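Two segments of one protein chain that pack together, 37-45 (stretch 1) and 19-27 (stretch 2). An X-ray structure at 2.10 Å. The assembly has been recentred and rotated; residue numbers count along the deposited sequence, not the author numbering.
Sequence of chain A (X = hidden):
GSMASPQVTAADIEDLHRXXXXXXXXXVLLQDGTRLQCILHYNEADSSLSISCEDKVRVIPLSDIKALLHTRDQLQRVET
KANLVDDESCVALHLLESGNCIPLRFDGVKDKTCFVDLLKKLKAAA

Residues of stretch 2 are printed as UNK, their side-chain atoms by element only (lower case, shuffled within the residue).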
ATOM      1  N   GLN A  37       0.672 -12.342   6.364  1.00 22.69           N
ATOM      2  CA  GLN A  37      -0.446 -12.389   5.423  1.00 24.40           C
ATOM      3  C   GLN A  37      -1.603 -11.572   5.972  1.00 23.08           C
ATOM      4  O   GLN A  37      -2.008 -11.790   7.065  1.00 20.48           O
ATOM      5  CB  GLN A  37      -1.007 -13.787   5.220  1.00 27.35           C
ATOM      6  CG  GLN A  37      -0.114 -14.929   4.865  1.00 33.39           C
ATOM      7  CD  GLN A  37      -0.898 -16.217   4.674  1.00 35.82           C
ATOM      8  OE1 GLN A  37      -1.517 -16.732   5.583  1.00 42.75           O
ATOM      9  NE2 GLN A  37      -0.890 -16.706   3.486  1.00 31.42           N
ATOM     10  N   CYS A  38      -2.141 -10.675   5.181  1.00 17.21           N
ATOM     11  CA  CYS A  38      -3.152  -9.761   5.621  1.00 17.60           C
ATOM     12  C   CYS A  38      -4.246  -9.478   4.595  1.00 19.21           C
ATOM     13  O   CYS A  38      -4.083  -9.724   3.441  1.00 16.65           O
ATOM     14  CB  CYS A  38      -2.502  -8.443   6.011  1.00 20.72           C
ATOM     15  SG  CYS A  38      -1.221  -8.458   7.247  1.00 21.97           S
ATOM     16  N   ILE A  39      -5.346  -8.915   5.052  1.00 16.61           N
ATOM     17  CA  ILE A  39      -6.335  -8.317   4.178  1.00 17.31           C
ATOM     18  C   ILE A  39      -6.341  -6.814   4.322  1.00 17.51           C
ATOM     19  O   ILE A  39      -6.434  -6.277   5.441  1.00 17.65           O
ATOM     20  CB  ILE A  39      -7.741  -8.855   4.513  1.00 18.20           C
ATOM     21  CG1 ILE A  39      -7.784 -10.399   4.332  1.00 18.94           C
ATOM     22  CG2 ILE A  39      -8.841  -8.097   3.756  1.00 16.07           C
ATOM     23  CD1 ILE A  39      -7.639 -10.860   2.902  1.00 19.07           C
ATOM     24  N   LEU A  40      -6.211  -6.143   3.182  1.00 17.83           N
ATOM     25  CA  LEU A  40      -6.243  -4.706   3.081  1.00 17.21           C
ATOM     26  C   LEU A  40      -7.592  -4.288   2.562  1.00 18.89           C
ATOM     27  O   LEU A  40      -8.076  -4.816   1.548  1.00 22.57           O
ATOM     28  CB  LEU A  40      -5.162  -4.204   2.118  1.00 15.60           C
ATOM     29  CG  LEU A  40      -5.018  -2.702   1.885  1.00 16.87           C
ATOM     30  CD1 LEU A  40      -4.551  -1.964   3.156  1.00 16.85           C
ATOM     31  CD2 LEU A  40      -4.065  -2.427   0.705  1.00 17.89           C
ATOM     32  N   HIS A  41      -8.180  -3.302   3.219  1.00 18.81           N
ATOM     33  CA  HIS A  41      -9.525  -2.878   2.903  1.00 20.63           C
ATOM     34  C   HIS A  41      -9.628  -1.387   2.971  1.00 19.93           C
ATOM     35  O   HIS A  41      -8.921  -0.749   3.738  1.00 24.83           O
ATOM     36  CB  HIS A  41     -10.529  -3.521   3.865  1.00 18.25           C
ATOM     37  CG  HIS A  41     -11.958  -3.118   3.615  1.00 18.50           C
ATOM     38  ND1 HIS A  41     -12.593  -2.200   4.364  1.00 21.92           N
ATOM     39  CD2 HIS A  41     -12.914  -3.607   2.707  1.00 20.27           C
ATOM     40  CE1 HIS A  41     -13.888  -2.075   3.942  1.00 18.92           C
ATOM     41  NE2 HIS A  41     -14.083  -2.934   2.945  1.00 20.03           N
ATOM     42  N   TYR A  42     -10.481  -0.810   2.140  1.00 21.35           N
ATOM     43  CA  TYR A  42     -10.821   0.618   2.282  1.00 21.56           C
ATOM     44  C   TYR A  42     -12.240   0.778   2.719  1.00 24.75           C
ATOM     45  O   TYR A  42     -13.144   0.217   2.095  1.00 21.36           O
ATOM     46  CB  TYR A  42     -10.650   1.370   0.965  1.00 24.16           C
ATOM     47  CG  TYR A  42     -10.844   2.876   1.136  1.00 29.87           C
ATOM     48  CD1 TYR A  42     -10.025   3.600   2.004  1.00 31.32           C
ATOM     49  CD2 TYR A  42     -11.892   3.544   0.515  1.00 30.32           C
ATOM     50  CE1 TYR A  42     -10.199   4.956   2.188  1.00 35.94           C
ATOM     51  CE2 TYR A  42     -12.075   4.910   0.692  1.00 35.34           C
ATOM     52  CZ  TYR A  42     -11.226   5.607   1.529  1.00 36.15           C
ATOM     53  OH  TYR A  42     -11.394   6.963   1.729  1.00 47.06           O
ATOM     54  N   ASN A  43     -12.434   1.580   3.776  1.00 27.25           N
ATOM     55  CA  ASN A  43     -13.761   1.934   4.301  1.00 31.53           C
ATOM     56  C   ASN A  43     -14.110   3.380   3.931  1.00 30.60           C
ATOM     57  O   ASN A  43     -13.630   4.315   4.564  1.00 29.02           O
ATOM     58  CB  ASN A  43     -13.774   1.761   5.838  1.00 32.18           C
ATOM     59  CG  ASN A  43     -15.161   1.955   6.439  1.00 39.63           C
ATOM     60  OD1 ASN A  43     -15.723   3.042   6.392  1.00 40.60           O
ATOM     61  ND2 ASN A  43     -15.717   0.892   6.993  1.00 43.57           N
ATOM     62  N   GLU A  44     -14.903   3.563   2.886  1.00 31.81           N
ATOM     63  CA  GLU A  44     -15.145   4.918   2.354  1.00 39.76           C
ATOM     64  C   GLU A  44     -16.056   5.771   3.267  1.00 36.58           C
ATOM     65  O   GLU A  44     -15.948   6.985   3.272  1.00 36.17           O
ATOM     66  CB  GLU A  44     -15.689   4.878   0.914  1.00 41.20           C
ATOM     67  CG  GLU A  44     -17.072   4.251   0.785  1.00 50.32           C
ATOM     68  CD  GLU A  44     -17.291   3.550  -0.557  1.00 57.93           C
ATOM     69  OE1 GLU A  44     -16.613   3.915  -1.542  1.00 63.30           O
ATOM     70  OE2 GLU A  44     -18.145   2.632  -0.630  1.00 59.55           O
ATOM     71  N   ALA A  45     -16.891   5.120   4.078  1.00 37.03           N
ATOM     72  CA  ALA A  45     -17.705   5.834   5.074  1.00 42.07           C
ATOM     73  C   ALA A  45     -16.829   6.758   5.948  1.00 44.21           C
ATOM     74  O   ALA A  45     -16.944   7.983   5.873  1.00 56.07           O
ATOM     75  CB  ALA A  45     -18.501   4.858   5.935  1.00 38.30           C
ATOM     76  N   UNK A  19     -11.416  -3.902  -5.825  1.00 20.18           N
ATOM     77  CA  UNK A  19     -10.850  -4.929  -4.980  1.00 24.04           C
ATOM     78  C   UNK A  19     -10.532  -4.430  -3.563  1.00 22.35           C
ATOM     79  O   UNK A  19     -10.748  -5.124  -2.618  1.00 25.27           O
ATOM     80  c   UNK A  19      -8.778  -7.044  -7.421  1.00 29.14           C
ATOM     81  n   UNK A  19      -6.086  -6.294  -7.345  1.00 30.04           N
ATOM     82  n   UNK A  19      -8.130  -6.111  -8.285  1.00 36.95           N
ATOM     83  c   UNK A  19      -9.664  -5.587  -5.630  1.00 25.56           C
ATOM     84  c   UNK A  19      -6.861  -5.767  -8.231  1.00 32.13           C
ATOM     85  n   UNK A  19      -6.386  -4.902  -9.085  1.00 28.65           N
ATOM     86  c   UNK A  19     -10.014  -6.461  -6.810  1.00 27.80           C
ATOM     87  N   UNK A  20     -10.074  -3.203  -3.450  1.00 20.95           N
ATOM     88  CA  UNK A  20      -9.825  -2.583  -2.147  1.00 20.75           C
ATOM     89  C   UNK A  20     -11.092  -2.466  -1.319  1.00 22.49           C
ATOM     90  O   UNK A  20     -11.063  -2.656  -0.094  1.00 26.39           O
ATOM     91  c   UNK A  20      -9.185  -1.198  -2.321  1.00 20.75           C
ATOM     92  c   UNK A  20      -8.465  -0.517  -1.165  1.00 19.59           C
ATOM     93  c   UNK A  20      -7.754   0.763  -1.620  1.00 19.54           C
ATOM     94  c   UNK A  20      -7.482  -1.465  -0.458  1.00 17.65           C
ATOM     95  N   UNK A  21     -12.213  -2.189  -1.974  1.00 21.82           N
ATOM     96  CA  UNK A  21     -13.477  -2.065  -1.266  1.00 21.34           C
ATOM     97  C   UNK A  21     -13.976  -3.417  -0.814  1.00 23.40           C
ATOM     98  O   UNK A  21     -14.666  -3.519   0.197  1.00 26.81           O
ATOM     99  c   UNK A  21     -15.386   0.479  -3.554  1.00 23.38           C
ATOM    100  c   UNK A  21     -14.310   0.047  -2.575  1.00 21.43           C
ATOM    101  c   UNK A  21     -14.549  -1.398  -2.151  1.00 22.04           C
ATOM    102  c   UNK A  21     -14.276   0.975  -1.357  1.00 21.53           C
ATOM    103  N   UNK A  22     -13.674  -4.449  -1.593  1.00 22.28           N
ATOM    104  CA  UNK A  22     -14.111  -5.804  -1.286  1.00 24.36           C
ATOM    105  C   UNK A  22     -13.098  -6.472  -0.326  1.00 24.94           C
ATOM    106  O   UNK A  22     -13.354  -7.551   0.238  1.00 23.05           O
ATOM    107  c   UNK A  22     -14.236  -6.610  -2.582  1.00 25.35           C
ATOM    108  N   UNK A  23     -11.969  -5.799  -0.113  1.00 19.76           N
ATOM    109  CA  UNK A  23     -10.876  -6.385   0.651  1.00 21.72           C
ATOM    110  C   UNK A  23      -9.963  -7.175  -0.260  1.00 20.14           C
ATOM    111  O   UNK A  23     -10.437  -7.819  -1.175  1.00 22.49           O
ATOM    112  N   UNK A  24      -8.652  -7.058  -0.066  1.00 17.59           N
ATOM    113  CA  UNK A  24      -7.713  -7.743  -0.945  1.00 18.80           C
ATOM    114  C   UNK A  24      -6.484  -8.277  -0.190  1.00 18.17           C
ATOM    115  O   UNK A  24      -6.040  -7.689   0.808  1.00 17.57           O
ATOM    116  c   UNK A  24      -4.952  -5.377  -3.864  1.00 20.30           C
ATOM    117  c   UNK A  24      -6.423  -5.624  -1.548  1.00 19.31           C
ATOM    118  s   UNK A  24      -6.075  -4.412  -2.849  1.00 21.79           S
ATOM    119  c   UNK A  24      -7.258  -6.810  -2.068  1.00 17.72           C
ATOM    120  N   UNK A  25      -5.905  -9.328  -0.694  1.00 17.35           N
ATOM    121  CA  UNK A  25      -4.753  -9.936  -0.090  1.00 18.97           C
ATOM    122  C   UNK A  25      -3.440  -9.164  -0.317  1.00 22.40           C
ATOM    123  O   UNK A  25      -3.080  -8.810  -1.430  1.00 19.28           O
ATOM    124  c   UNK A  25      -4.621 -11.360  -0.577  1.00 19.19           C
ATOM    125  N   UNK A  26      -2.739  -8.933   0.775  1.00 20.17           N
ATOM    126  CA  UNK A  26      -1.415  -8.369   0.750  1.00 21.92           C
ATOM    127  C   UNK A  26      -0.567  -8.925   1.857  1.00 22.35           C
ATOM    128  O   UNK A  26      -1.051  -9.532   2.724  1.00 19.78           O
ATOM    129  c   UNK A  26      -1.854  -6.390   2.260  1.00 22.68           C
ATOM    130  c   UNK A  26      -2.041  -6.103  -0.198  1.00 21.98           C
ATOM    131  c   UNK A  26      -1.389  -6.834   0.915  1.00 23.13           C
ATOM    132  N   UNK A  27       0.713  -8.645   1.798  1.00 23.57           N
ATOM    133  CA  UNK A  27       1.616  -8.871   2.897  1.00 23.95           C
ATOM    134  C   UNK A  27       2.072  -7.597   3.536  1.00 23.64           C
ATOM    135  O   UNK A  27       2.259  -6.604   2.894  1.00 25.68           O
ATOM    136  c   UNK A  27       2.701 -10.916   1.703  1.00 31.15           C
ATOM    137  c   UNK A  27       4.070 -11.502   1.471  1.00 29.28           C
ATOM    138  c   UNK A  27       2.842  -9.638   2.469  1.00 25.94           C
ATOM    139  c   UNK A  27       1.828 -11.874   2.433  1.00 36.84           C
TER

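Position 19 carries seven side-chain atoms: three carbons in a row, a nitrogen, then a carbon bearing two more nitrogens. Its CA-to-CB bond points away from stretch 1, and the nearest side-chain approach is 7.4 Å, from its CB to Leu-40 O. The guanidinium terminus defines Arg-19, whose guanidinium nitrogens are hydrogen-bonded elsewhere in the structure.

Position 20 has four carbons, forked at the second, the γ position. One branch tip lies 3.6 Å from Leu-40 CG, and the fork carbon lies 3.6 Å from Tyr-42 CB, so one side chain packs against two residues of the strand. A fork there, with no heteroatom, gives leucine: Leu-20.

Position 21 repeats the pattern, four carbons forked at the second. Although CA-to-CB points away, the end of the chain comes nearer: one branch tip is 4.0 Å from Tyr-42 CD2, at the edge of that ring, and 3.8 Å from Glu-44 OE1. The backbone O of position 21 is 2.9 Å from His-41 NE2, a separation that does not by itself settle how the two atoms interact. The fork identifies Leu-21.

Position 22 has a single side-chain carbon. It points away, and this CB comes no nearer to stretch 1 than 6.2 Å, to His-41 CD2. One carbon means Ala-22.

Position 23 has no side-chain atoms; its bare CA approaches Leu-40 O at 3.3 Å in a CA-H...O contact. This is Gly-23. Its phi/psi of 88°/138° marks the departure from the helix; at these angles a CB would be jammed against the preceding carbonyl O, and an ideal CB would also sit a tight 3.4 Å from Ile-39 CG2.

Position 24 shows two carbons, a sulfur and a terminal carbon, unbranched; the second carbon is 4.1 Å from Leu-40 CB. The thioether identifies Met-24, with chi1 in p and chi2 in t.

Position 25 again has one carbon. Its CB lies on the same sheet face as Ile-39, whose CD1 comes within 4.3 Å of the CA of position 25. The residue is Ala-25.

Position 26 has three carbons, the first carrying the other two. One of that pair lies 4.0 Å from Leu-40 CB and 4.3 Å from Cys-38 CB. This β-branch without oxygen means Val-26.

Position 27 has four carbons forked at the second, and one branch tip is 3.8 Å from Gln-37 CA, giving Leu-27.

The contact works as an antiparallel strand pairing extended by the helix end. Cys-38 pairs with Val-26 through two hydrogen bonds, Cys-38 N to Val-26 O (2.9 Å) and Val-26 N to Cys-38 O (3.1 Å); Leu-40 pairs with Met-24 likewise, N to O at 2.8 Å in both directions. Beyond Gly-23, Tyr-42 N donates to Leu-20 O (3.0 Å, 159°), carrying the backbone bonding onto the helix. Cys-38, Leu-40, Met-24 and Val-26 share a buried face, where Leu-20 adds its packing against Leu-40; Gln-37, Ile-39, Ala-25 and Leu-27 occupy the other, more exposed face. Together the stretches bury 686 Å², both sides summed.

Stretch 2, residues 19-27: RLLAGMAVL
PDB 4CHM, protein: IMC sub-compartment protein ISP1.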